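Local coordinates for protein lipocalin (Argas monolakensis, PDB 3BRN) that binds serotonin in the pocket of a lipocalin beta barrel and probably serves as a biogenic amine-binding protein of this soft tick, at residues Gly11-Tyr16 against Val97-Tyr102; Asn48-Gly53 against Val75-Asp80. All coordinates share one frame; numbering follows the deposited sequence.

Interaction 1 of 2, residues Gly11-Tyr16 against Val97-Tyr102; sequences GPFQAY and VLFSDY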
loop_
_atom_site.group_PDB
_atom_site.type_symbol
_atom_site.label_atom_id
_atom_site.label_comp_id
_atom_site.label_asym_id
_atom_site.label_seq_id
_atom_site.Cartn_x
_atom_site.Cartn_y
_atom_site.Cartn_z
ATOM N N GLY A 11 -16.953 1.842 6.581
ATOM C CA GLY A 11 -16.026 2.942 6.787
ATOM C C GLY A 11 -16.668 4.072 7.571
ATOM O O GLY A 11 -17.382 3.838 8.544
ATOM N N PRO A 12 -16.431 5.308 7.117
ATOM C CA PRO A 12 -15.550 5.442 5.964
ATOM C C PRO A 12 -14.092 5.213 6.334
ATOM O O PRO A 12 -13.754 5.079 7.510
ATOM C CB PRO A 12 -15.766 6.890 5.520
ATOM C CG PRO A 12 -16.270 7.594 6.749
ATOM C CD PRO A 12 -17.075 6.579 7.492
ATOM N N PHE A 13 -13.237 5.165 5.317
ATOM C CA PHE A 13 -11.806 4.985 5.519
ATOM C C PHE A 13 -11.032 6.219 5.069
ATOM O O PHE A 13 -11.218 6.710 3.954
ATOM C CB PHE A 13 -11.310 3.749 4.768
ATOM C CG PHE A 13 -11.844 2.454 5.312
ATOM C CD1 PHE A 13 -11.264 1.862 6.421
ATOM C CD2 PHE A 13 -12.925 1.830 4.714
ATOM C CE1 PHE A 13 -11.754 0.671 6.924
ATOM C CE2 PHE A 13 -13.419 0.639 5.212
ATOM C CZ PHE A 13 -12.832 0.059 6.319
ATOM N N GLN A 14 -10.166 6.713 5.945
ATOM C CA GLN A 14 -9.513 8.005 5.751
ATOM C C GLN A 14 -8.093 7.828 5.214
ATOM O O GLN A 14 -7.237 7.267 5.898
ATOM C CB GLN A 14 -9.489 8.784 7.067
ATOM C CG GLN A 14 -10.869 9.040 7.638
ATOM C CD GLN A 14 -10.821 9.605 9.041
ATOM O OE1 GLN A 14 -10.649 8.864 10.011
ATOM N NE2 GLN A 14 -11.021 10.917 9.161
ATOM N N ALA A 15 -7.881 8.266 3.970
ATOM C CA ALA A 15 -6.593 8.217 3.307
ATOM C C ALA A 15 -5.391 8.785 4.068
ATOM O O ALA A 15 -4.328 8.181 4.062
ATOM C CB ALA A 15 -6.691 8.807 1.904
ATOM N N TYR A 16 -5.513 9.958 4.682
ATOM C CA TYR A 16 -4.368 10.470 5.424
ATOM C C TYR A 16 -3.954 9.523 6.565
ATOM O O TYR A 16 -2.771 9.281 6.762
ATOM C CB TYR A 16 -4.585 11.914 5.915
ATOM C CG TYR A 16 -5.401 12.031 7.162
ATOM C CD1 TYR A 16 -6.782 12.159 7.097
ATOM C CD2 TYR A 16 -4.790 12.166 8.404
ATOM C CE1 TYR A 16 -7.531 12.338 8.233
ATOM C CE2 TYR A 16 -5.535 12.335 9.548
ATOM C CZ TYR A 16 -6.907 12.418 9.455
ATOM O OH TYR A 16 -7.673 12.539 10.585
ATOM N N VAL A 97 -8.764 3.703 -0.746
ATOM C CA VAL A 97 -8.640 2.828 0.414
ATOM C C VAL A 97 -9.965 2.105 0.658
ATOM O O VAL A 97 -10.952 2.744 0.977
ATOM C CB VAL A 97 -8.226 3.601 1.666
ATOM C CG1 VAL A 97 -7.888 2.627 2.790
ATOM C CG2 VAL A 97 -7.033 4.521 1.359
ATOM N N LEU A 98 -9.997 0.793 0.434
ATOM C CA LEU A 98 -11.232 0.025 0.628
ATOM C C LEU A 98 -11.324 -0.411 2.078
ATOM O O LEU A 98 -12.399 -0.682 2.581
ATOM C CB LEU A 98 -11.240 -1.201 -0.286
ATOM C CG LEU A 98 -11.054 -0.872 -1.770
ATOM C CD1 LEU A 98 -11.110 -2.164 -2.542
ATOM C CD2 LEU A 98 -12.146 0.116 -2.224
ATOM N N PHE A 99 -10.166 -0.608 2.698
ATOM C CA PHE A 99 -10.100 -0.970 4.102
ATOM C C PHE A 99 -8.709 -0.711 4.660
ATOM O O PHE A 99 -7.720 -0.837 3.961
ATOM C CB PHE A 99 -10.493 -2.441 4.306
ATOM C CG PHE A 99 -10.277 -2.939 5.710
ATOM C CD1 PHE A 99 -11.262 -2.791 6.676
ATOM C CD2 PHE A 99 -9.091 -3.565 6.057
ATOM C CE1 PHE A 99 -11.055 -3.234 7.976
ATOM C CE2 PHE A 99 -8.874 -3.989 7.356
ATOM C CZ PHE A 99 -9.867 -3.845 8.308
ATOM N N SER A 100 -8.623 -0.350 5.935
ATOM C CA SER A 100 -7.311 -0.174 6.549
ATOM C C SER A 100 -7.477 -0.248 8.050
ATOM O O SER A 100 -8.565 0.013 8.552
ATOM C CB SER A 100 -6.740 1.189 6.171
ATOM O OG SER A 100 -5.420 1.335 6.665
ATOM N N ASP A 101 -6.436 -0.693 8.751
ATOM C CA ASP A 101 -6.432 -0.643 10.211
ATOM C C ASP A 101 -5.505 0.473 10.698
ATOM O O ASP A 101 -5.305 0.659 11.895
ATOM C CB ASP A 101 -6.050 -2.001 10.816
ATOM C CG ASP A 101 -4.605 -2.382 10.546
ATOM O OD1 ASP A 101 -3.900 -1.636 9.831
ATOM O OD2 ASP A 101 -4.177 -3.434 11.062
ATOM N N TYR A 102 -4.940 1.213 9.750
ATOM C CA TYR A 102 -4.208 2.434 10.065
ATOM C C TYR A 102 -2.887 2.121 10.761
ATOM O O TYR A 102 -2.262 3.001 11.353
ATOM C CB TYR A 102 -5.057 3.358 10.939
ATOM C CG TYR A 102 -6.296 3.883 10.251
ATOM C CD1 TYR A 102 -6.386 3.910 8.866
ATOM C CD2 TYR A 102 -7.377 4.352 10.987
ATOM C CE1 TYR A 102 -7.517 4.389 8.233
ATOM C CE2 TYR A 102 -8.511 4.833 10.363
ATOM C CZ TYR A 102 -8.576 4.850 8.986
ATOM O OH TYR A 102 -9.705 5.328 8.359
#
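Phe13 lays its ring against the backbone of Leu98-Ser100, and one residue on, the amide of Gln14 is held by the hydroxyl of Tyr102. Phe13 can be followed outward from its backbone. Its CB lies near Val97, 4.1 Å from Val97 CG1. CG stands anti to the carbonyl carbon, beside the backbone N. On one flank CD2 and CE2 approach the carbonyl of Leu98, with CE2 3.1 Å from Leu98 O; on the other, CD1 and CE1 lie near the amide of Ser100, with CE1 3.4 Å from Ser100 N. Phe99 CA sits between them over the ring centre, 3.6 Å from the centroid and 9° off the normal, a CH-pi contact in which backbone covers a ring face. At the tip, CZ comes within 3.3 Å of Phe99 CD1. The two phenyl planes are inclined at 69°, so the rings meet obliquely.

The polar part of the contact is one nearly straight hydrogen bond, from Gln14 N to Tyr102 OH at 2.8 Å, with an N-H...O angle of 174°. Gln14 holds the N-cap position of helix 15-20, and the phenol therefore grips the chain just where it enters that helix. The base of Tyr102 is set by an ST turn, in which Ser100 OG accepts from Tyr102 N; Ser100 OG also bonds to Asp106, a residue of the serotonin pocket.

A classic beta bulge places Leu98 and Phe99 together opposite Val107 of strand 105-109, at the corner where the chain changes direction. Phe99 packs against helix 131-140 and edge-to-face on Phe9, whereas Val97 reaches Ser18 of helix 15-20 and Ile82 of strand 81-85.

Interaction 2 of 2, residues Asn48-Gly53 against Val75-Asp80; sequences NTLSEG and VTVNGD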
loop_
_atom_site.group_PDB
_atom_site.type_symbol
_atom_site.label_atom_id
_atom_site.label_comp_id
_atom_site.label_asym_id
_atom_site.label_seq_id
_atom_site.Cartn_x
_atom_site.Cartn_y
_atom_site.Cartn_z
ATOM N N ASN A 48 6.779 13.598 7.154
ATOM C CA ASN A 48 5.990 14.412 8.069
ATOM C C ASN A 48 4.514 14.015 8.060
ATOM O O ASN A 48 3.992 13.534 7.050
ATOM C CB ASN A 48 6.154 15.891 7.729
ATOM C CG ASN A 48 6.178 16.141 6.240
ATOM O OD1 ASN A 48 6.377 15.217 5.445
ATOM N ND2 ASN A 48 5.995 17.397 5.849
ATOM N N THR A 49 3.867 14.156 9.213
ATOM C CA THR A 49 2.473 13.758 9.358
ATOM C C THR A 49 1.535 14.481 8.388
ATOM O O THR A 49 1.686 15.678 8.131
ATOM C CB THR A 49 1.995 13.902 10.809
ATOM O OG1 THR A 49 2.750 13.011 11.642
ATOM C CG2 THR A 49 0.521 13.550 10.926
ATOM N N LEU A 50 0.744 13.687 7.673
ATOM C CA LEU A 50 -0.295 14.205 6.794
ATOM C C LEU A 50 -1.572 14.422 7.587
ATOM O O LEU A 50 -1.882 13.652 8.498
ATOM C CB LEU A 50 -0.598 13.198 5.681
ATOM C CG LEU A 50 0.123 13.340 4.345
ATOM C CD1 LEU A 50 -0.321 12.196 3.405
ATOM C CD2 LEU A 50 -0.195 14.698 3.742
ATOM N N SER A 51 -2.278 15.499 7.261
ATOM C CA SER A 51 -3.623 15.729 7.756
ATOM C C SER A 51 -4.485 15.824 6.509
ATOM O O SER A 51 -3.965 15.790 5.409
ATOM C CB SER A 51 -3.697 17.024 8.570
ATOM O OG SER A 51 -3.177 18.112 7.829
ATOM N N GLU A 52 -5.797 15.922 6.685
ATOM C CA GLU A 52 -6.745 15.870 5.566
ATOM C C GLU A 52 -6.495 16.935 4.499
ATOM O O GLU A 52 -6.362 18.122 4.810
ATOM C CB GLU A 52 -8.182 15.999 6.096
ATOM C CG GLU A 52 -9.250 16.011 5.018
ATOM C CD GLU A 52 -9.419 14.653 4.372
ATOM O OE1 GLU A 52 -8.803 13.693 4.874
ATOM O OE2 GLU A 52 -10.151 14.552 3.369
ATOM N N GLY A 53 -6.568 16.525 3.238
ATOM C CA GLY A 53 -6.447 17.448 2.104
ATOM C C GLY A 53 -5.044 17.889 1.694
ATOM O O GLY A 53 -4.880 18.641 0.737
ATOM N N VAL A 75 1.987 12.778 -3.096
ATOM C CA VAL A 75 0.729 12.139 -2.734
ATOM C C VAL A 75 -0.165 13.181 -2.045
ATOM O O VAL A 75 0.304 13.946 -1.202
ATOM C CB VAL A 75 0.983 10.955 -1.778
ATOM C CG1 VAL A 75 1.499 11.467 -0.427
ATOM C CG2 VAL A 75 -0.289 10.091 -1.622
ATOM N N THR A 76 -1.415 13.269 -2.489
ATOM C CA THR A 76 -2.412 14.161 -1.902
ATOM C C THR A 76 -3.583 13.316 -1.427
ATOM O O THR A 76 -4.012 12.395 -2.124
ATOM C CB THR A 76 -2.950 15.164 -2.948
ATOM O OG1 THR A 76 -1.848 15.717 -3.682
ATOM C CG2 THR A 76 -3.720 16.305 -2.261
ATOM N N VAL A 77 -4.042 13.585 -0.211
ATOM C CA VAL A 77 -5.065 12.767 0.436
ATOM C C VAL A 77 -6.373 13.517 0.671
ATOM O O VAL A 77 -6.380 14.596 1.261
ATOM C CB VAL A 77 -4.545 12.180 1.768
ATOM C CG1 VAL A 77 -3.501 11.080 1.498
ATOM C CG2 VAL A 77 -3.931 13.265 2.615
ATOM N N ASN A 78 -7.474 12.935 0.196
ATOM C CA ASN A 78 -8.823 13.459 0.426
ATOM C C ASN A 78 -9.836 12.313 0.610
ATOM O O ASN A 78 -9.956 11.458 -0.254
ATOM C CB ASN A 78 -9.258 14.348 -0.754
ATOM C CG ASN A 78 -8.348 15.564 -0.948
ATOM O OD1 ASN A 78 -8.604 16.627 -0.188
ATOM N ND2 ASN A 78 -7.480 15.569 -1.820
ATOM N N GLY A 79 -10.622 12.348 1.682
ATOM C CA GLY A 79 -11.596 11.273 1.923
ATOM C C GLY A 79 -10.854 9.952 1.849
ATOM O O GLY A 79 -9.729 9.865 2.313
ATOM N N ASP A 80 -11.376 9.005 1.080
ATOM C CA ASP A 80 -10.694 7.728 0.893
ATOM C C ASP A 80 -9.765 7.665 -0.318
ATOM O O ASP A 80 -9.323 6.580 -0.704
ATOM C CB ASP A 80 -11.704 6.567 0.855
ATOM C CG ASP A 80 -12.673 6.666 -0.317
ATOM O OD1 ASP A 80 -12.630 7.680 -1.041
ATOM O OD2 ASP A 80 -13.506 5.744 -0.493
HETATM O O HOH W 1 -8.020 11.428 3.719
#
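The loop between strands 42-44 and 55-64 folds over the end of strand 67-78, where the chain turns through Gly79 toward strand 81-85 of the lipocalin barrel. Glu52 reaches this turn with its carboxylate: OE2 accepts from Gly79 N at 2.8 Å through its syn lone pair, in an almost straight bond (170°). The side chain bends at chi2 (71°), which turns CD back from an extended course. The second oxygen, OE1, accepts from a water at 2.7 Å that also donates to Gly79 O, so the carboxylate takes the N-H of Gly79 directly and reaches its carbonyl through the water.

Beside it, Gly53 N makes a weak hydrogen bond to Val77 O (2.8 Å, 126°). Gly53 CA packs 3.3 Å from Asn78 OD1. Deeper in, Leu50 and Val77 meet tip to tip, with Leu50 CD1 3.8 Å from Val77 CG2; Leu50 CD1 also lies 4.3 Å from Val75 CG1.

Val75, which touches the bound serotonin, also packs on Phe58 of strand 55-64 and Val84 of strand 81-85. Toward helix 15-20, Leu50 rests on Val19, and both Glu52 and Val77 touch Tyr16.

How the interactions relate
The centres of the two interactions lie about 12 Å apart, and both reach the same curled antiparallel sheet. In sequence the order is 11-16, 48-53, 75-80, 97-102, so interaction 2 falls wholly between the two halves of interaction 1. They also touch directly: Val97 N lies 2.9 Å from Asp80 O, a probable hydrogen bond. Ala15 and Tyr16 of helix 15-20 meet interaction 2 as well, Ala15 N lying 3.0 Å from Gly79 O, again a probable hydrogen bond, and Tyr16 CD2 3.3 Å from Leu50 O. Together the contacts join this helix and its entry to strand 67-78, the 48-53 loop and the 97-102 segment; Ser18, Val19 and Val75 border the serotonin.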